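Local coordinates for Thiol:disulfide interchange protein DsbL (Escherichia coli, PDB 3C7M) that forms disulfide bonds in periplasmic proteins by passing on its own disulfide, and works with DsbI to make an essential disulfide in arylsulfate sulfotransferase AssT, at residues K19-F25 with V51-H57; V43-D49 with M185-R190. The contacts are given in a common frame with arbitrary orientation. Residues are numbered along the deposited sequence.

Contact 1: K19-F25 with V51-H57; sequences KTLIKVF and VAFTPFH
This is a parallel pairing of two beta strands in the thioredoxin-fold sheet, joining strand 20-25 to the outermost strand 52-57. The 25 residues between the segments are mostly helical, so the unit is a beta-alpha-beta crossover. The axes of the short strand segments come within 4.5 Å and cross at -24°. Thr20 pairs with Ala52, and the register runs residue for residue to Phe25 with His57.

Six backbone hydrogen bonds alternate along the ladder. Ala52 N donates to Lys19 O and Leu21 N to Ala52 O, both 2.9 Å. Thr54 N donates to Leu21 O (2.8 Å), and Lys23 N to Thr54 O (3.1 Å). Phe56 N donates to Lys23 O and Phe25 N to Phe56 O, both 2.9 Å. Pro55 has no amide hydrogen, and its nitrogen is not used for bonding in this register.

On one face Ile22 (chi1 m) lays CG2 over the Phe56 ring, 4.0 Å from its centroid, a CH-pi contact. Thr54 (m) turns OG1 back to Ala52 O at 2.9 Å. On the other face Lys23 CB lies 4.0 Å from Phe53 CE1, and Lys23 NZ forms a salt bridge with Asp36 OD2. The edge of His57 (t) meets the face of Phe25 (p), with centroids 4.9 Å apart and planes at 74°. The Phe25 side chain also touches redox-active Cys29/Cys32, whose disulfide is absent here. His57 ND1 is hydrogen-bonded to Ser69 OG, and His57 NE2 to Tyr27 N. The backbone bonds set the register, while the aromatic pair packs the strand ends near the active site.

Contact 2: V43-D49 with M185-R190; sequences VSEKVKD and MADLIR. With CD (cadmium ion), chain E.
Val43, Val47, Ala186 and Ile189 form the apolar centre, where the end of helix 40-46 packs on helix 182-193. The nearest backbone approach is Val43 CA to Ala186 CA, 5.6 Å. Val43 CG1 (chi1 t) lies 3.4 Å from Ile189 CD1. Met185, extended (t, t, t), brings SD to 3.9 Å from Val43 CG2. Val47 (m) sets CG1 4.0 Å from Ile189 CG2 and 4.3 Å from Ala186 CB. The small Ala186 points toward the other segment and lets the backbones come close.

Residues 185-190 are regular helix, with Ile189 N bonded to Met185 O (2.9 Å) and Arg190 N to Ala186 O (3.1 Å). Val47 departs from helical angles at phi -109° and psi 11°.

Farther out, the aliphatic part of Lys46 lies over Ala186; Lys46 CE is 3.6 Å from Ala186 CB. Arg190 (m, t, t) then reaches across the end of helix 40-46. Its NH2 donates to Lys46 O (2.9 Å) and forms a salt bridge with Asp49 OD1 (2.6 Å). Weak bonds run from Arg190 NH2 (3.2 Å) and NH1 (3.4 Å) to Asp49 OD2. Lys46 O and Asp49 OD1 both lie at the guanidinium edge, near its plane. A water accepts from Arg190 NE (2.9 Å) and donates weakly to Lys46 O (3.5 Å). On the outer side, Asp187 binds a cadmium ion through OD1 (2.5 Å) and OD2 (2.3 Å), and Asp183 is also a ligand. This is helix packing in a thioredoxin-type fold: apolar contacts join the helices, and Arg190 meets a carbonyl and a carboxylate where the first helix ends.

From the N terminus, strand 20-25 comes first. The chain then passes through helices 30-38 and 40-46 and returns as strand 52-57, where contact 1 closes a short loop. Residues 43-49 lie within that loop, but their partner 185-190 is near the C terminus. Contact 2 therefore closes a long loop that crosses the first, taking in helices 65-81 to 154-161 and the strands 165-168 and 172-174. The two contacts also touch. Leu21 CD2 lies 3.9 Å from Ile189 CD1, and Phe53 CD1 lies 3.2 Å from Ser44 OG. Together they join strands 20-25 and 52-57, helix 40-46 of the crossover and the C-terminal helix 182-193.

Contact 1: K19-F25 with V51-H57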
loop_
_atom_site.group_PDB
_atom_site.type_symbol
_atom_site.label_atom_id
_atom_site.label_comp_id
_atom_site.label_asym_id
_atom_site.label_seq_id
_atom_site.Cartn_x
_atom_site.Cartn_y
_atom_site.Cartn_z
ATOM N N LYS A 19 -2.111 3.331 16.140
ATOM C CA LYS A 19 -1.516 1.989 16.107
ATOM C C LYS A 19 -1.504 1.395 14.696
ATOM O O LYS A 19 -1.969 0.274 14.472
ATOM C CB LYS A 19 -2.208 1.055 17.109
ATOM C CG LYS A 19 -2.333 1.656 18.500
ATOM C CD LYS A 19 -2.891 0.663 19.500
ATOM C CE LYS A 19 -3.060 1.311 20.866
ATOM N NZ LYS A 19 -1.770 1.826 21.405
ATOM N N THR A 20 -0.983 2.175 13.750
ATOM C CA THR A 20 -0.852 1.731 12.356
ATOM C C THR A 20 0.544 1.961 11.801
ATOM O O THR A 20 1.265 2.887 12.200
ATOM C CB THR A 20 -1.831 2.438 11.383
ATOM O OG1 THR A 20 -1.564 3.843 11.359
ATOM C CG2 THR A 20 -3.288 2.191 11.753
ATOM N N LEU A 21 0.907 1.097 10.862
ATOM C CA LEU A 21 2.013 1.352 9.973
ATOM C C LEU A 21 1.384 1.476 8.604
ATOM O O LEU A 21 0.993 0.480 7.997
ATOM C CB LEU A 21 3.026 0.207 10.006
ATOM C CG LEU A 21 4.169 0.312 8.999
ATOM C CD1 LEU A 21 5.058 1.517 9.317
ATOM C CD2 LEU A 21 4.987 -0.975 8.982
ATOM N N ILE A 22 1.249 2.715 8.143
ATOM C CA ILE A 22 0.673 2.978 6.833
ATOM C C ILE A 22 1.802 2.982 5.820
ATOM O O ILE A 22 2.875 3.537 6.072
ATOM C CB ILE A 22 -0.106 4.322 6.820
ATOM C CG1 ILE A 22 -1.426 4.158 7.584
ATOM C CG2 ILE A 22 -0.344 4.817 5.383
ATOM C CD1 ILE A 22 -2.189 5.456 7.831
ATOM N N LYS A 23 1.584 2.312 4.690
ATOM C CA LYS A 23 2.532 2.393 3.591
ATOM C C LYS A 23 1.832 2.980 2.380
ATOM O O LYS A 23 0.990 2.318 1.759
ATOM C CB LYS A 23 3.137 1.032 3.245
ATOM C CG LYS A 23 4.181 1.130 2.134
ATOM C CD LYS A 23 4.453 -0.199 1.470
ATOM C CE LYS A 23 3.193 -0.683 0.767
ATOM N NZ LYS A 23 3.521 -1.494 -0.427
ATOM N N VAL A 24 2.162 4.227 2.064
ATOM C CA VAL A 24 1.656 4.844 0.843
ATOM C C VAL A 24 2.478 4.303 -0.320
ATOM O O VAL A 24 3.708 4.342 -0.295
ATOM C CB VAL A 24 1.710 6.386 0.890
ATOM C CG1 VAL A 24 1.064 6.967 -0.371
ATOM C CG2 VAL A 24 0.994 6.897 2.144
ATOM N N PHE A 25 1.805 3.765 -1.330
ATOM C CA PHE A 25 2.523 3.169 -2.455
ATOM C C PHE A 25 1.748 3.339 -3.747
ATOM O O PHE A 25 0.586 3.743 -3.734
ATOM C CB PHE A 25 2.817 1.682 -2.193
ATOM C CG PHE A 25 1.634 0.779 -2.417
ATOM C CD1 PHE A 25 0.515 0.832 -1.571
ATOM C CD2 PHE A 25 1.619 -0.104 -3.492
ATOM C CE1 PHE A 25 -0.592 0.008 -1.794
ATOM C CE2 PHE A 25 0.513 -0.926 -3.711
ATOM C CZ PHE A 25 -0.583 -0.868 -2.859
ATOM N N VAL A 51 1.632 -2.298 15.806
ATOM C CA VAL A 51 0.991 -1.495 14.750
ATOM C C VAL A 51 0.430 -2.366 13.625
ATOM O O VAL A 51 1.073 -3.327 13.196
ATOM C CB VAL A 51 1.956 -0.427 14.149
ATOM C CG1 VAL A 51 2.362 0.630 15.187
ATOM C CG2 VAL A 51 3.183 -1.076 13.554
ATOM N N ALA A 52 -0.771 -2.016 13.162
ATOM C CA ALA A 52 -1.470 -2.738 12.098
ATOM C C ALA A 52 -0.980 -2.264 10.728
ATOM O O ALA A 52 -1.007 -1.066 10.444
ATOM C CB ALA A 52 -2.978 -2.519 12.219
ATOM N N PHE A 53 -0.536 -3.195 9.889
ATOM C CA PHE A 53 -0.075 -2.853 8.548
ATOM C C PHE A 53 -1.240 -2.388 7.672
ATOM O O PHE A 53 -2.244 -3.097 7.525
ATOM C CB PHE A 53 0.653 -4.024 7.893
ATOM C CG PHE A 53 1.120 -3.725 6.508
ATOM C CD1 PHE A 53 2.095 -2.760 6.289
ATOM C CD2 PHE A 53 0.535 -4.357 5.413
ATOM C CE1 PHE A 53 2.519 -2.451 5.004
ATOM C CE2 PHE A 53 0.954 -4.058 4.117
ATOM C CZ PHE A 53 1.943 -3.098 3.916
ATOM N N THR A 54 -1.076 -1.206 7.075
ATOM C CA THR A 54 -2.175 -0.484 6.448
ATOM C C THR A 54 -1.755 0.153 5.110
ATOM O O THR A 54 -1.332 1.315 5.069
ATOM C CB THR A 54 -2.734 0.577 7.428
ATOM O OG1 THR A 54 -3.038 -0.050 8.683
ATOM C CG2 THR A 54 -3.994 1.237 6.883
ATOM N N PRO A 55 -1.869 -0.612 4.008
ATOM C CA PRO A 55 -1.527 -0.041 2.706
ATOM C C PRO A 55 -2.453 1.118 2.348
ATOM O O PRO A 55 -3.655 1.027 2.591
ATOM C CB PRO A 55 -1.774 -1.202 1.737
ATOM C CG PRO A 55 -1.703 -2.447 2.592
ATOM C CD PRO A 55 -2.295 -2.021 3.899
ATOM N N PHE A 56 -1.884 2.187 1.793
ATOM C CA PHE A 56 -2.638 3.303 1.215
ATOM C C PHE A 56 -2.174 3.420 -0.225
ATOM O O PHE A 56 -0.998 3.665 -0.459
ATOM C CB PHE A 56 -2.273 4.612 1.933
ATOM C CG PHE A 56 -3.215 5.024 3.046
ATOM C CD1 PHE A 56 -3.667 4.116 4.006
ATOM C CD2 PHE A 56 -3.571 6.365 3.169
ATOM C CE1 PHE A 56 -4.527 4.527 5.044
ATOM C CE2 PHE A 56 -4.412 6.793 4.190
ATOM C CZ PHE A 56 -4.896 5.867 5.137
ATOM N N HIS A 57 -3.066 3.242 -1.199
ATOM C CA HIS A 57 -2.648 3.389 -2.587
ATOM C C HIS A 57 -2.782 4.832 -3.055
ATOM O O HIS A 57 -3.726 5.532 -2.671
ATOM C CB HIS A 57 -3.402 2.431 -3.520
ATOM C CG HIS A 57 -2.758 2.301 -4.866
ATOM N ND1 HIS A 57 -3.285 2.880 -6.001
ATOM C CD2 HIS A 57 -1.602 1.707 -5.246
ATOM C CE1 HIS A 57 -2.483 2.637 -7.026
ATOM N NE2 HIS A 57 -1.459 1.920 -6.596
#

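Contact 2: V43-D49 with M185-R190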
loop_
_atom_site.group_PDB
_atom_site.type_symbol
_atom_site.label_atom_id
_atom_site.label_comp_id
_atom_site.label_asym_id
_atom_site.label_seq_id
_atom_site.Cartn_x
_atom_site.Cartn_y
_atom_site.Cartn_z
ATOM N N VAL A 43 9.433 -6.610 7.876
ATOM C CA VAL A 43 9.341 -5.528 8.858
ATOM C C VAL A 43 7.951 -5.455 9.495
ATOM O O VAL A 43 7.840 -5.336 10.715
ATOM C CB VAL A 43 9.769 -4.155 8.265
ATOM C CG1 VAL A 43 9.448 -3.018 9.223
ATOM C CG2 VAL A 43 11.247 -4.151 7.958
ATOM N N SER A 44 6.898 -5.537 8.679
ATOM C CA SER A 44 5.527 -5.467 9.193
ATOM C C SER A 44 5.222 -6.634 10.128
ATOM O O SER A 44 4.540 -6.469 11.135
ATOM C CB SER A 44 4.514 -5.413 8.049
ATOM O OG SER A 44 4.783 -4.323 7.188
ATOM N N GLU A 45 5.749 -7.812 9.800
ATOM C CA GLU A 45 5.582 -9.001 10.629
ATOM C C GLU A 45 6.224 -8.784 11.999
ATOM O O GLU A 45 5.667 -9.176 13.036
ATOM C CB GLU A 45 6.199 -10.217 9.920
ATOM C CG GLU A 45 6.314 -11.491 10.760
ATOM C CD GLU A 45 4.976 -12.132 11.083
ATOM O OE1 GLU A 45 3.998 -11.918 10.332
ATOM O OE2 GLU A 45 4.907 -12.864 12.094
ATOM N N LYS A 46 7.390 -8.146 12.001
ATOM C CA LYS A 46 8.128 -7.894 13.234
ATOM C C LYS A 46 7.409 -6.935 14.169
ATOM O O LYS A 46 7.547 -7.047 15.385
ATOM C CB LYS A 46 9.537 -7.384 12.939
ATOM C CG LYS A 46 10.484 -8.468 12.440
ATOM C CD LYS A 46 11.821 -7.902 11.990
ATOM C CE LYS A 46 12.639 -7.333 13.144
ATOM N NZ LYS A 46 12.902 -8.356 14.220
ATOM N N VAL A 47 6.632 -6.009 13.604
ATOM C CA VAL A 47 5.961 -4.983 14.416
ATOM C C VAL A 47 4.438 -5.162 14.538
ATOM O O VAL A 47 3.751 -4.273 15.043
ATOM C CB VAL A 47 6.303 -3.534 13.932
ATOM C CG1 VAL A 47 7.807 -3.257 14.054
ATOM C CG2 VAL A 47 5.832 -3.303 12.492
ATOM N N LYS A 48 3.921 -6.313 14.104
ATOM C CA LYS A 48 2.470 -6.531 14.086
ATOM C C LYS A 48 1.822 -6.509 15.476
ATOM O O LYS A 48 0.609 -6.303 15.591
ATOM C CB LYS A 48 2.106 -7.810 13.323
ATOM C CG LYS A 48 2.451 -9.103 14.037
ATOM C CD LYS A 48 2.091 -10.304 13.187
ATOM C CE LYS A 48 2.204 -11.579 14.000
ATOM N NZ LYS A 48 2.144 -12.790 13.140
ATOM N N ASP A 49 2.627 -6.713 16.518
ATOM C CA ASP A 49 2.130 -6.658 17.900
ATOM C C ASP A 49 1.832 -5.238 18.376
ATOM O O ASP A 49 1.097 -5.058 19.353
ATOM C CB ASP A 49 3.130 -7.300 18.864
ATOM C CG ASP A 49 4.487 -6.620 18.821
ATOM O OD1 ASP A 49 5.148 -6.683 17.762
ATOM O OD2 ASP A 49 4.888 -6.004 19.831
ATOM N N MET A 185 14.923 -0.789 10.398
ATOM C CA MET A 185 13.605 -0.230 10.126
ATOM C C MET A 185 12.607 -0.617 11.213
ATOM O O MET A 185 11.814 0.211 11.663
ATOM C CB MET A 185 13.086 -0.663 8.757
ATOM C CG MET A 185 11.888 0.160 8.305
ATOM S SD MET A 185 11.246 -0.461 6.751
ATOM C CE MET A 185 9.843 0.623 6.552
ATOM N N ALA A 186 12.658 -1.875 11.647
ATOM C CA ALA A 186 11.778 -2.338 12.709
ATOM C C ALA A 186 12.098 -1.605 14.020
ATOM O O ALA A 186 11.181 -1.181 14.719
ATOM C CB ALA A 186 11.898 -3.839 12.885
ATOM N N ASP A 187 13.393 -1.437 14.322
ATOM C CA ASP A 187 13.830 -0.667 15.496
ATOM C C ASP A 187 13.239 0.747 15.458
ATOM O O ASP A 187 12.686 1.220 16.455
ATOM C CB ASP A 187 15.364 -0.560 15.566
ATOM C CG ASP A 187 16.045 -1.861 15.971
ATOM O OD1 ASP A 187 15.386 -2.919 16.064
ATOM O OD2 ASP A 187 17.279 -1.814 16.175
ATOM N N LEU A 188 13.357 1.399 14.299
ATOM C CA LEU A 188 12.861 2.765 14.123
ATOM C C LEU A 188 11.355 2.840 14.336
ATOM O O LEU A 188 10.872 3.719 15.052
ATOM C CB LEU A 188 13.234 3.308 12.742
ATOM C CG LEU A 188 12.647 4.662 12.326
ATOM C CD1 LEU A 188 13.008 5.777 13.307
ATOM C CD2 LEU A 188 13.126 5.007 10.936
ATOM N N ILE A 189 10.617 1.912 13.725
ATOM C CA ILE A 189 9.160 1.891 13.866
ATOM C C ILE A 189 8.735 1.771 15.331
ATOM O O ILE A 189 7.790 2.434 15.765
ATOM C CB ILE A 189 8.504 0.782 13.001
ATOM C CG1 ILE A 189 8.588 1.142 11.517
ATOM C CG2 ILE A 189 7.041 0.564 13.404
ATOM C CD1 ILE A 189 8.388 -0.052 10.607
ATOM N N ARG A 190 9.430 0.918 16.080
ATOM C CA ARG A 190 9.149 0.751 17.505
ATOM C C ARG A 190 9.386 2.023 18.290
ATOM O O ARG A 190 8.583 2.370 19.158
ATOM C CB ARG A 190 9.970 -0.391 18.091
ATOM C CG ARG A 190 9.536 -1.699 17.537
ATOM C CD ARG A 190 9.866 -2.844 18.431
ATOM N NE ARG A 190 9.154 -4.011 17.941
ATOM C CZ ARG A 190 8.002 -4.446 18.431
ATOM N NH1 ARG A 190 7.435 -3.835 19.470
ATOM N NH2 ARG A 190 7.428 -5.508 17.890
HETATM CD CD CD E . 17.580 -4.078 16.460
HETATM O O HOH W 1 10.612 -5.486 15.870
#